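Leucine-rich repeat protein (PDB 4ECN) is of unknown function but, as an extracellular leucine-rich repeat protein, probably binds other proteins. Local coordinates at residues Y150-S153 with N154-Y157; V209-A213 with G214-V218; I702-N706 with N707-S711; P713-S716 with L717-K720. All coordinates share one frame; numbering follows the deposited sequence.

From the N terminus, the four contacts follow in series; none nests within or crosses another, because each is made by one continuous piece of chain folding on itself. Contacts 1 and 2 lie in the same DUF4458 region: contact 1 closes a turn before strand 157-164, and contact 2 closes the corner joining strands 202-212 and 214-227 of the same sheet system, with centres about 25 Å apart. Contacts 3 and 4 lie on the opposite side of the chain's centre, in the leucine-rich repeats. Contact 3 begins on strand 701-703, and contact 4 lies in the loop leading to strand 732-734, their centres about 16 Å apart. Centres of contacts 1 and 4 are about 97 Å apart.

Contact 1 of 4, residues Y150-S153 with N154-Y157; sequences YLFS and NIRY
A type II beta turn from Phe152 to Ile155 brings the chain to the start of strand 157-164 in the second DUF4458 region, a family grouped with the transthyretin clan. The backbone evidence is the positive phi of Asn154 at the third position of the turn, after an extended Ser153. The closing bond from Ile155 N to Phe152 O is weak, at 3.3 Å with an N-H...O angle of 134°. Side chains add to it. The first torsion of Ile155 (chi1 -72°) sets CG1 on the side of its backbone N, which turns the CG1-CD1 branch back towards the residues before the turn. There CG1 meets Tyr150 CE2 at 3.6 Å, arriving at the ring edge and in its plane, and the two side chains run at about a right angle. The tip of the branch reaches further along the same ring, with Ile155 CD1 3.8 Å from Tyr150 OH. That methyl also lies over one face of the Phe152 ring, 4.4 Å from Phe152 CG, so one isoleucine branch meets one aromatic edge-on and the other face-on. The Leu151 and Asn154 side chains cross obliquely. The Tyr150 hydroxyl is held by Glu235 and Thr223. Directly after the turn, Arg156 and Tyr157 both face Tyr224 in a classic beta bulge with strand 214-227. Phe152 and Ile155 touch Leu137 of strand 130-139, and Tyr150, Phe152 and Ile155 all touch Ile259 of strand 251-259.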
loop_
_atom_site.group_PDB
_atom_site.type_symbol
_atom_site.label_atom_id
_atom_site.label_comp_id
_atom_site.label_asym_id
_atom_site.label_seq_id
_atom_site.Cartn_x
_atom_site.Cartn_y
_atom_site.Cartn_z
ATOM N N TYR A 150 -44.086 -11.795 8.303
ATOM C CA TYR A 150 -44.836 -10.834 9.119
ATOM C C TYR A 150 -46.228 -10.551 8.480
ATOM O O TYR A 150 -46.462 -10.929 7.326
ATOM C CB TYR A 150 -44.031 -9.532 9.317
ATOM C CG TYR A 150 -43.832 -8.698 8.068
ATOM C CD1 TYR A 150 -42.800 -8.977 7.171
ATOM C CD2 TYR A 150 -44.626 -7.581 7.821
ATOM C CE1 TYR A 150 -42.606 -8.204 6.029
ATOM C CE2 TYR A 150 -44.442 -6.803 6.682
ATOM C CZ TYR A 150 -43.428 -7.113 5.791
ATOM O OH TYR A 150 -43.261 -6.331 4.675
ATOM N N LEU A 151 -47.144 -9.894 9.243
ATOM C CA LEU A 151 -48.494 -9.531 8.783
ATOM C C LEU A 151 -48.493 -8.248 7.944
ATOM O O LEU A 151 -47.902 -7.258 8.382
ATOM C CB LEU A 151 -49.431 -9.333 9.986
ATOM C CG LEU A 151 -49.781 -10.561 10.819
ATOM C CD1 LEU A 151 -50.316 -10.151 12.170
ATOM C CD2 LEU A 151 -50.766 -11.481 10.090
ATOM N N PHE A 152 -49.186 -8.249 6.761
ATOM C CA PHE A 152 -49.305 -7.070 5.872
ATOM C C PHE A 152 -49.900 -5.913 6.674
ATOM O O PHE A 152 -49.335 -4.817 6.713
ATOM C CB PHE A 152 -50.145 -7.373 4.617
ATOM C CG PHE A 152 -50.156 -6.264 3.586
ATOM C CD1 PHE A 152 -50.915 -5.111 3.783
ATOM C CD2 PHE A 152 -49.436 -6.385 2.405
ATOM C CE1 PHE A 152 -50.929 -4.091 2.826
ATOM C CE2 PHE A 152 -49.452 -5.364 1.448
ATOM C CZ PHE A 152 -50.201 -4.226 1.664
ATOM N N SER A 153 -51.031 -6.177 7.348
ATOM C CA SER A 153 -51.609 -5.248 8.312
ATOM C C SER A 153 -50.541 -5.015 9.382
ATOM O O SER A 153 -49.753 -5.926 9.614
ATOM C CB SER A 153 -52.903 -5.826 8.880
ATOM O OG SER A 153 -52.741 -7.173 9.301
ATOM N N ASN A 154 -50.424 -3.814 9.932
ATOM C CA ASN A 154 -49.424 -3.413 10.942
ATOM C C ASN A 154 -48.028 -3.057 10.236
ATOM O O ASN A 154 -46.997 -2.931 10.913
ATOM C CB ASN A 154 -49.250 -4.387 12.181
ATOM C CG ASN A 154 -48.432 -5.677 12.120
ATOM O OD1 ASN A 154 -47.498 -5.859 11.311
ATOM N ND2 ASN A 154 -48.715 -6.565 13.088
ATOM N N ILE A 155 -48.066 -2.750 8.915
ATOM C CA ILE A 155 -47.018 -2.041 8.171
ATOM C C ILE A 155 -47.358 -0.571 8.435
ATOM O O ILE A 155 -48.453 -0.151 8.042
ATOM C CB ILE A 155 -46.904 -2.405 6.646
ATOM C CG1 ILE A 155 -46.315 -3.785 6.393
ATOM C CG2 ILE A 155 -46.110 -1.343 5.875
ATOM C CD1 ILE A 155 -46.438 -4.250 4.900
ATOM N N ARG A 156 -46.520 0.194 9.138
ATOM C CA ARG A 156 -46.899 1.577 9.456
ATOM C C ARG A 156 -46.234 2.610 8.526
ATOM O O ARG A 156 -46.847 3.639 8.219
ATOM C CB ARG A 156 -46.545 1.887 10.910
ATOM C CG ARG A 156 -47.260 0.974 11.908
ATOM C CD ARG A 156 -48.655 1.434 12.267
ATOM N NE ARG A 156 -49.329 0.428 13.086
ATOM C CZ ARG A 156 -50.238 -0.426 12.625
ATOM N NH1 ARG A 156 -50.622 -0.377 11.353
ATOM N NH2 ARG A 156 -50.790 -1.318 13.436
ATOM N N TYR A 157 -44.981 2.337 8.102
ATOM C CA TYR A 157 -44.166 3.194 7.235
ATOM C C TYR A 157 -43.439 2.377 6.168
ATOM O O TYR A 157 -43.138 1.199 6.382
ATOM C CB TYR A 157 -43.144 3.992 8.064
ATOM C CG TYR A 157 -43.800 4.997 8.980
ATOM C CD1 TYR A 157 -44.159 6.261 8.520
ATOM C CD2 TYR A 157 -44.103 4.672 10.300
ATOM C CE1 TYR A 157 -44.817 7.173 9.347
ATOM C CE2 TYR A 157 -44.755 5.577 11.139
ATOM C CZ TYR A 157 -45.102 6.832 10.663
ATOM O OH TYR A 157 -45.722 7.730 11.503
#

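Contact 2 of 4, residues V209-A213 with G214-V218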
loop_
_atom_site.group_PDB
_atom_site.type_symbol
_atom_site.label_atom_id
_atom_site.label_comp_id
_atom_site.label_asym_id
_atom_site.label_seq_id
_atom_site.Cartn_x
_atom_site.Cartn_y
_atom_site.Cartn_z
ATOM N N VAL A 209 -45.965 12.510 -3.595
ATOM C CA VAL A 209 -44.558 12.872 -3.714
ATOM C C VAL A 209 -44.381 13.543 -5.063
ATOM O O VAL A 209 -45.245 13.394 -5.905
ATOM C CB VAL A 209 -43.599 11.672 -3.502
ATOM C CG1 VAL A 209 -43.844 11.018 -2.151
ATOM C CG2 VAL A 209 -43.693 10.643 -4.626
ATOM N N TRP A 210 -43.307 14.320 -5.250
ATOM C CA TRP A 210 -43.032 15.017 -6.509
ATOM C C TRP A 210 -41.939 14.311 -7.272
ATOM O O TRP A 210 -40.777 14.349 -6.851
ATOM C CB TRP A 210 -42.636 16.497 -6.287
ATOM C CG TRP A 210 -43.780 17.420 -6.003
ATOM C CD1 TRP A 210 -44.395 18.261 -6.883
ATOM C CD2 TRP A 210 -44.442 17.597 -4.746
ATOM N NE1 TRP A 210 -45.427 18.925 -6.259
ATOM C CE2 TRP A 210 -45.478 18.536 -4.947
ATOM C CE3 TRP A 210 -44.274 17.033 -3.467
ATOM C CZ2 TRP A 210 -46.335 18.935 -3.914
ATOM C CZ3 TRP A 210 -45.135 17.417 -2.448
ATOM C CH2 TRP A 210 -46.148 18.360 -2.672
ATOM N N LEU A 211 -42.304 13.676 -8.403
ATOM C CA LEU A 211 -41.363 12.995 -9.296
ATOM C C LEU A 211 -41.269 13.690 -10.648
ATOM O O LEU A 211 -42.297 14.136 -11.151
ATOM C CB LEU A 211 -41.767 11.527 -9.529
ATOM C CG LEU A 211 -41.666 10.538 -8.386
ATOM C CD1 LEU A 211 -42.188 9.204 -8.827
ATOM C CD2 LEU A 211 -40.233 10.374 -7.897
ATOM N N PRO A 212 -40.101 13.742 -11.319
ATOM C CA PRO A 212 -40.095 14.310 -12.688
ATOM C C PRO A 212 -40.978 13.464 -13.628
ATOM O O PRO A 212 -41.107 12.251 -13.421
ATOM C CB PRO A 212 -38.612 14.264 -13.102
ATOM C CG PRO A 212 -37.839 13.974 -11.855
ATOM C CD PRO A 212 -38.760 13.263 -10.912
ATOM N N ALA A 213 -41.622 14.090 -14.627
ATOM C CA ALA A 213 -42.451 13.343 -15.573
ATOM C C ALA A 213 -41.607 12.295 -16.294
ATOM O O ALA A 213 -40.478 12.565 -16.712
ATOM C CB ALA A 213 -43.108 14.280 -16.569
ATOM N N GLY A 214 -42.148 11.091 -16.376
ATOM C CA GLY A 214 -41.495 9.957 -17.011
ATOM C C GLY A 214 -42.139 8.666 -16.577
ATOM O O GLY A 214 -43.158 8.680 -15.877
ATOM N N THR A 215 -41.545 7.545 -16.995
ATOM C CA THR A 215 -42.045 6.214 -16.663
ATOM C C THR A 215 -41.093 5.613 -15.641
ATOM O O THR A 215 -39.870 5.736 -15.754
ATOM C CB THR A 215 -42.215 5.365 -17.930
ATOM O OG1 THR A 215 -43.153 6.026 -18.787
ATOM C CG2 THR A 215 -42.705 3.941 -17.636
ATOM N N TYR A 216 -41.681 5.003 -14.616
ATOM C CA TYR A 216 -40.956 4.414 -13.509
ATOM C C TYR A 216 -41.407 3.023 -13.178
ATOM O O TYR A 216 -42.474 2.596 -13.599
ATOM C CB TYR A 216 -41.173 5.275 -12.243
ATOM C CG TYR A 216 -40.665 6.685 -12.334
ATOM C CD1 TYR A 216 -41.392 7.667 -13.007
ATOM C CD2 TYR A 216 -39.508 7.069 -11.672
ATOM C CE1 TYR A 216 -40.930 8.979 -13.089
ATOM C CE2 TYR A 216 -39.037 8.378 -11.740
ATOM C CZ TYR A 216 -39.754 9.329 -12.447
ATOM O OH TYR A 216 -39.293 10.610 -12.514
ATOM N N GLN A 217 -40.630 2.373 -12.312
ATOM C CA GLN A 217 -40.901 1.115 -11.642
ATOM C C GLN A 217 -40.345 1.176 -10.232
ATOM O O GLN A 217 -39.241 1.709 -10.045
ATOM C CB GLN A 217 -40.316 -0.079 -12.391
ATOM C CG GLN A 217 -41.064 -0.521 -13.628
ATOM C CD GLN A 217 -40.381 -1.739 -14.177
ATOM O OE1 GLN A 217 -39.323 -1.646 -14.829
ATOM N NE2 GLN A 217 -40.919 -2.914 -13.839
ATOM N N VAL A 218 -41.080 0.624 -9.242
ATOM C CA VAL A 218 -40.552 0.521 -7.888
ATOM C C VAL A 218 -39.519 -0.619 -7.956
ATOM O O VAL A 218 -39.831 -1.690 -8.477
ATOM C CB VAL A 218 -41.638 0.345 -6.798
ATOM C CG1 VAL A 218 -41.009 0.063 -5.433
ATOM C CG2 VAL A 218 -42.509 1.594 -6.707
#
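Between Leu211 and Tyr216 the backbone turns a sharp corner: the short axes of strands 209-212 and 214-218 make an angle of 117° between their N-to-C directions and come no nearer than 8.1 Å, too far for backbone pairing. Gly214, at the bend, has a positive phi in a fully extended conformation, a region that residues with a side chain seldom enter. Tyr216 spans the inside of the corner. With chi1 at -62° its CG points away from the residue's own C=O, and the ring reaches back across the bend until OH donates a hydrogen bond of 2.6 Å to Pro212 O. The carbonyl oxygen meets the ring at its edge and in its plane, whereas the hydroxyl itself is tilted from the carbonyl plane. The strands on each side of the bend have different neighbours: strand 202-212 pairs with 130-139 and 170-179, strand 214-227 with 157-164 and 230-238. The corner therefore carries the chain from one part of the curled DUF4458 sheet to another, consistent with the transthyretin-like assignment of the family. Leu211 points into the same angle. Its CD1 stands over the middle of the Tyr216 ring, 4.2 Å from the centroid and 5° off the normal, a CH-pi contact, while Leu211 CB comes within 4.0 Å of Tyr216 OH. The Pro212 ring crosses the tyrosine at about a right angle and brings its own CD close to the hydroxyl. Val162 of strand 157-164 touches both Leu211 and Tyr216.

Contact 3 of 4, residues I702-N706 with N707-S711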
loop_
_atom_site.group_PDB
_atom_site.type_symbol
_atom_site.label_atom_id
_atom_site.label_comp_id
_atom_site.label_asym_id
_atom_site.label_seq_id
_atom_site.Cartn_x
_atom_site.Cartn_y
_atom_site.Cartn_z
ATOM N N ILE A 702 33.373 -10.219 -5.054
ATOM C CA ILE A 702 33.832 -9.869 -3.701
ATOM C C ILE A 702 33.891 -8.356 -3.649
ATOM O O ILE A 702 34.599 -7.756 -4.451
ATOM C CB ILE A 702 35.173 -10.563 -3.267
ATOM C CG1 ILE A 702 35.467 -10.381 -1.776
ATOM C CG2 ILE A 702 36.396 -10.176 -4.124
ATOM C CD1 ILE A 702 34.715 -11.207 -0.913
ATOM N N ILE A 703 33.103 -7.726 -2.751
ATOM C CA ILE A 703 33.083 -6.261 -2.688
ATOM C C ILE A 703 33.817 -5.866 -1.400
ATOM O O ILE A 703 33.299 -6.056 -0.303
ATOM C CB ILE A 703 31.647 -5.651 -2.817
ATOM C CG1 ILE A 703 30.855 -6.309 -3.969
ATOM C CG2 ILE A 703 31.714 -4.140 -3.019
ATOM C CD1 ILE A 703 29.434 -5.906 -4.081
ATOM N N LEU A 704 35.068 -5.389 -1.558
ATOM C CA LEU A 704 35.948 -4.984 -0.454
ATOM C C LEU A 704 36.348 -3.508 -0.530
ATOM O O LEU A 704 37.400 -3.146 0.010
ATOM C CB LEU A 704 37.217 -5.840 -0.449
ATOM C CG LEU A 704 37.062 -7.273 0.051
ATOM C CD1 LEU A 704 38.207 -8.153 -0.452
ATOM C CD2 LEU A 704 36.881 -7.333 1.565
ATOM N N SER A 705 35.490 -2.646 -1.142
ATOM C CA SER A 705 35.788 -1.230 -1.275
ATOM C C SER A 705 35.644 -0.549 0.073
ATOM O O SER A 705 34.941 -1.051 0.929
ATOM C CB SER A 705 34.904 -0.562 -2.332
ATOM O OG SER A 705 33.551 -0.383 -1.955
ATOM N N ASN A 706 36.345 0.572 0.278
ATOM C CA ASN A 706 36.320 1.400 1.488
ATOM C C ASN A 706 36.749 0.573 2.690
ATOM O O ASN A 706 35.958 0.282 3.588
ATOM C CB ASN A 706 34.966 2.054 1.710
ATOM C CG ASN A 706 34.597 2.982 0.588
ATOM O OD1 ASN A 706 34.004 2.566 -0.427
ATOM N ND2 ASN A 706 34.904 4.261 0.757
ATOM N N ASN A 707 38.028 0.175 2.667
ATOM C CA ASN A 707 38.691 -0.591 3.709
ATOM C C ASN A 707 40.108 -0.058 3.871
ATOM O O ASN A 707 40.447 0.970 3.259
ATOM C CB ASN A 707 38.642 -2.080 3.440
ATOM C CG ASN A 707 37.326 -2.659 3.907
ATOM O OD1 ASN A 707 37.052 -2.726 5.107
ATOM N ND2 ASN A 707 36.471 -3.066 2.981
ATOM N N LEU A 708 40.901 -0.689 4.764
ATOM C CA LEU A 708 42.209 -0.187 5.183
ATOM C C LEU A 708 43.408 -1.048 4.738
ATOM O O LEU A 708 44.459 -0.982 5.379
ATOM C CB LEU A 708 42.193 -0.120 6.715
ATOM C CG LEU A 708 41.138 0.797 7.342
ATOM C CD1 LEU A 708 41.006 0.530 8.811
ATOM C CD2 LEU A 708 41.425 2.264 7.067
HETATM N N MSE A 709 43.284 -1.785 3.626
HETATM C CA MSE A 709 44.355 -2.647 3.121
HETATM C C MSE A 709 45.449 -1.838 2.442
HETATM O O MSE A 709 45.137 -0.945 1.666
HETATM C CB MSE A 709 43.779 -3.674 2.138
HETATM C CG MSE A 709 42.953 -4.754 2.832
HETATM SE SE MSE A 709 42.091 -5.923 1.559
HETATM C CE MSE A 709 40.372 -5.080 1.540
ATOM N N THR A 710 46.720 -2.147 2.718
ATOM C CA THR A 710 47.852 -1.427 2.107
ATOM C C THR A 710 48.588 -2.299 1.056
ATOM O O THR A 710 49.464 -1.800 0.322
ATOM C CB THR A 710 48.832 -0.964 3.176
ATOM O OG1 THR A 710 49.366 -2.107 3.855
ATOM C CG2 THR A 710 48.211 0.025 4.147
ATOM N N SER A 711 48.230 -3.602 0.998
ATOM C CA SER A 711 48.784 -4.578 0.067
ATOM C C SER A 711 48.042 -5.872 0.154
ATOM O O SER A 711 47.469 -6.181 1.195
ATOM C CB SER A 711 50.266 -4.829 0.343
ATOM O OG SER A 711 50.465 -5.430 1.611
#
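A chi1 of -83° turns the Asn707 side chain to the N-terminal side of its own residue, which swings the amide back inside the bend made by residues 704-706 and towards Leu704 O. This is the asparagine of the leucine-rich repeat, and it forms part of an asparagine ladder running along the stack. Asn707 ND2 donates to Leu704 O over 3.1 Å, and the N-H...O line is nearly straight at 171°. The acceptor lies in the plane of the asparagine amide, but the donor stands above the carbonyl plane, 74° out of it, so no lone pair is approached head-on. The same ND2 donates to Leu680 O and OD1 accepts from Ile685 N, tying the buried amide to the preceding turn of the solenoid. Asn738 repeats the scheme one step on: its ND2 donates to Leu704 O and its OD1 accepts from Met709 N, so Leu704 O receives two amide donors. With an alanine at Asn707, Leu704 O would probably keep only the Asn738 donor of these two, Leu680 O would lose the Asn707 one and Ile685 N its side-chain acceptor, so that the bend is less firmly held. On the apolar side, selenomethionine Met709 bends at its last torsion and crosses Leu704 at about a right angle. Outside the bend, Ser705 OG gives Asn706 OD1 a weak bond of 3.4 Å. The Met709 methyl ends against Leu704: CE is 3.8 Å from Leu704 CB and 4.2 Å from Leu704 CD2.

Contact 4 of 4, residues P713-S716 with L717-K720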
loop_
_atom_site.group_PDB
_atom_site.type_symbol
_atom_site.label_atom_id
_atom_site.label_comp_id
_atom_site.label_asym_id
_atom_site.label_seq_id
_atom_site.Cartn_x
_atom_site.Cartn_y
_atom_site.Cartn_z
ATOM N N PRO A 713 49.495 -9.333 -0.439
ATOM C CA PRO A 713 50.696 -10.115 -0.791
ATOM C C PRO A 713 50.358 -11.515 -1.266
ATOM O O PRO A 713 49.214 -11.945 -1.146
ATOM C CB PRO A 713 51.481 -10.158 0.519
ATOM C CG PRO A 713 50.475 -10.009 1.564
ATOM C CD PRO A 713 49.383 -9.152 1.023
ATOM N N GLU A 714 51.363 -12.234 -1.783
ATOM C CA GLU A 714 51.183 -13.602 -2.259
ATOM C C GLU A 714 50.606 -14.498 -1.139
ATOM O O GLU A 714 50.798 -14.230 0.059
ATOM C CB GLU A 714 52.493 -14.195 -2.818
ATOM C CG GLU A 714 53.645 -14.343 -1.829
ATOM C CD GLU A 714 54.837 -15.148 -2.322
ATOM O OE1 GLU A 714 54.949 -15.380 -3.551
ATOM O OE2 GLU A 714 55.656 -15.560 -1.467
ATOM N N ASN A 715 49.852 -15.524 -1.577
ATOM C CA ASN A 715 49.177 -16.559 -0.792
ATOM C C ASN A 715 48.001 -15.948 0.043
ATOM O O ASN A 715 47.656 -16.437 1.125
ATOM C CB ASN A 715 50.184 -17.320 0.084
ATOM C CG ASN A 715 51.327 -17.898 -0.714
ATOM O OD1 ASN A 715 52.491 -17.781 -0.334
ATOM N ND2 ASN A 715 51.039 -18.455 -1.880
ATOM N N SER A 716 47.357 -14.912 -0.529
ATOM C CA SER A 716 46.174 -14.246 0.002
ATOM C C SER A 716 44.929 -14.846 -0.616
ATOM O O SER A 716 43.893 -14.937 0.036
ATOM C CB SER A 716 46.221 -12.743 -0.258
ATOM O OG SER A 716 47.136 -12.083 0.598
ATOM N N LEU A 717 45.024 -15.203 -1.891
ATOM C CA LEU A 717 43.963 -15.806 -2.685
ATOM C C LEU A 717 44.239 -17.282 -2.997
ATOM O O LEU A 717 43.528 -17.862 -3.813
ATOM C CB LEU A 717 43.863 -15.020 -4.005
ATOM C CG LEU A 717 43.038 -13.737 -4.010
ATOM C CD1 LEU A 717 43.179 -13.032 -5.328
ATOM C CD2 LEU A 717 41.564 -14.048 -3.829
ATOM N N LYS A 718 45.295 -17.877 -2.387
ATOM C CA LYS A 718 45.765 -19.241 -2.657
ATOM C C LYS A 718 46.788 -19.777 -1.614
ATOM O O LYS A 718 47.525 -18.977 -1.022
ATOM C CB LYS A 718 46.448 -19.270 -4.040
ATOM C CG LYS A 718 47.697 -18.379 -4.155
ATOM C CD LYS A 718 48.374 -18.390 -5.553
ATOM C CE LYS A 718 48.894 -19.725 -6.070
ATOM N NZ LYS A 718 49.926 -20.349 -5.192
ATOM N N PRO A 719 46.933 -21.129 -1.471
ATOM C CA PRO A 719 48.020 -21.672 -0.637
ATOM C C PRO A 719 49.374 -21.626 -1.391
ATOM O O PRO A 719 49.403 -21.229 -2.561
ATOM C CB PRO A 719 47.563 -23.088 -0.370
ATOM C CG PRO A 719 46.748 -23.446 -1.561
ATOM C CD PRO A 719 46.157 -22.213 -2.111
ATOM N N LYS A 720 50.478 -22.075 -0.757
ATOM C CA LYS A 720 51.832 -21.978 -1.315
ATOM C C LYS A 720 52.008 -22.770 -2.625
ATOM O O LYS A 720 52.577 -22.195 -3.579
ATOM C CB LYS A 720 52.918 -22.418 -0.297
ATOM C CG LYS A 720 54.392 -22.192 -0.725
ATOM C CD LYS A 720 54.737 -20.729 -1.078
ATOM C CE LYS A 720 55.862 -20.596 -2.099
ATOM N NZ LYS A 720 56.013 -19.191 -2.582
HETATM O O HOH W 1 52.213 -18.649 -4.135
#
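Asn715 is the hub of this turn, touching Lys718, Pro719 and Lys720 of the following segment, with Ser716 and Leu717 forming the bend itself. The fold-back is measured by the 4.7 Å between Asn715 CA and Lys718 CA, with a CA-H...O contact from Asn715 CA to Lys718 O beside it. Ser716 OG donates to Pro713 O at 2.7 Å across the base of the bend. Asp746 gathers the N-H groups of Asn715, Ser716 and Leu717, so its carboxylate holds the backbone of all three, while the Leu717 side chain packs on Phe688. Further out, the asparagine amide lies between two lysine chains: Asn715 OD1 is 3.8 Å from Lys720 CD, and Asn715 ND2 is 4.0 Å from Lys718 CG. Lys718 curls, its chi1 of 62° placing CG over the backbone and its last two torsions bending the chain again. That brings NZ back onto its neighbour, donating to Pro719 O at 2.8 Å with a C=O...N angle of 171°; Gly722 O takes a further bond from the ammonium. Lys718 NZ also donates to a water at 3.0 Å, whose second leg, to Asn715 ND2, is doubtful. A leucine in place of Lys718 would probably leave Pro719 O and Gly722 O without this donor, and the water without its lysine partner. Glu714 and Lys720, both exposed, form a long salt bridge, OE2 to NZ 3.8 Å. Such an irregular loop between parallel strands 701-703 and 732-734 is typical of the variable, convex part of a leucine-rich repeat.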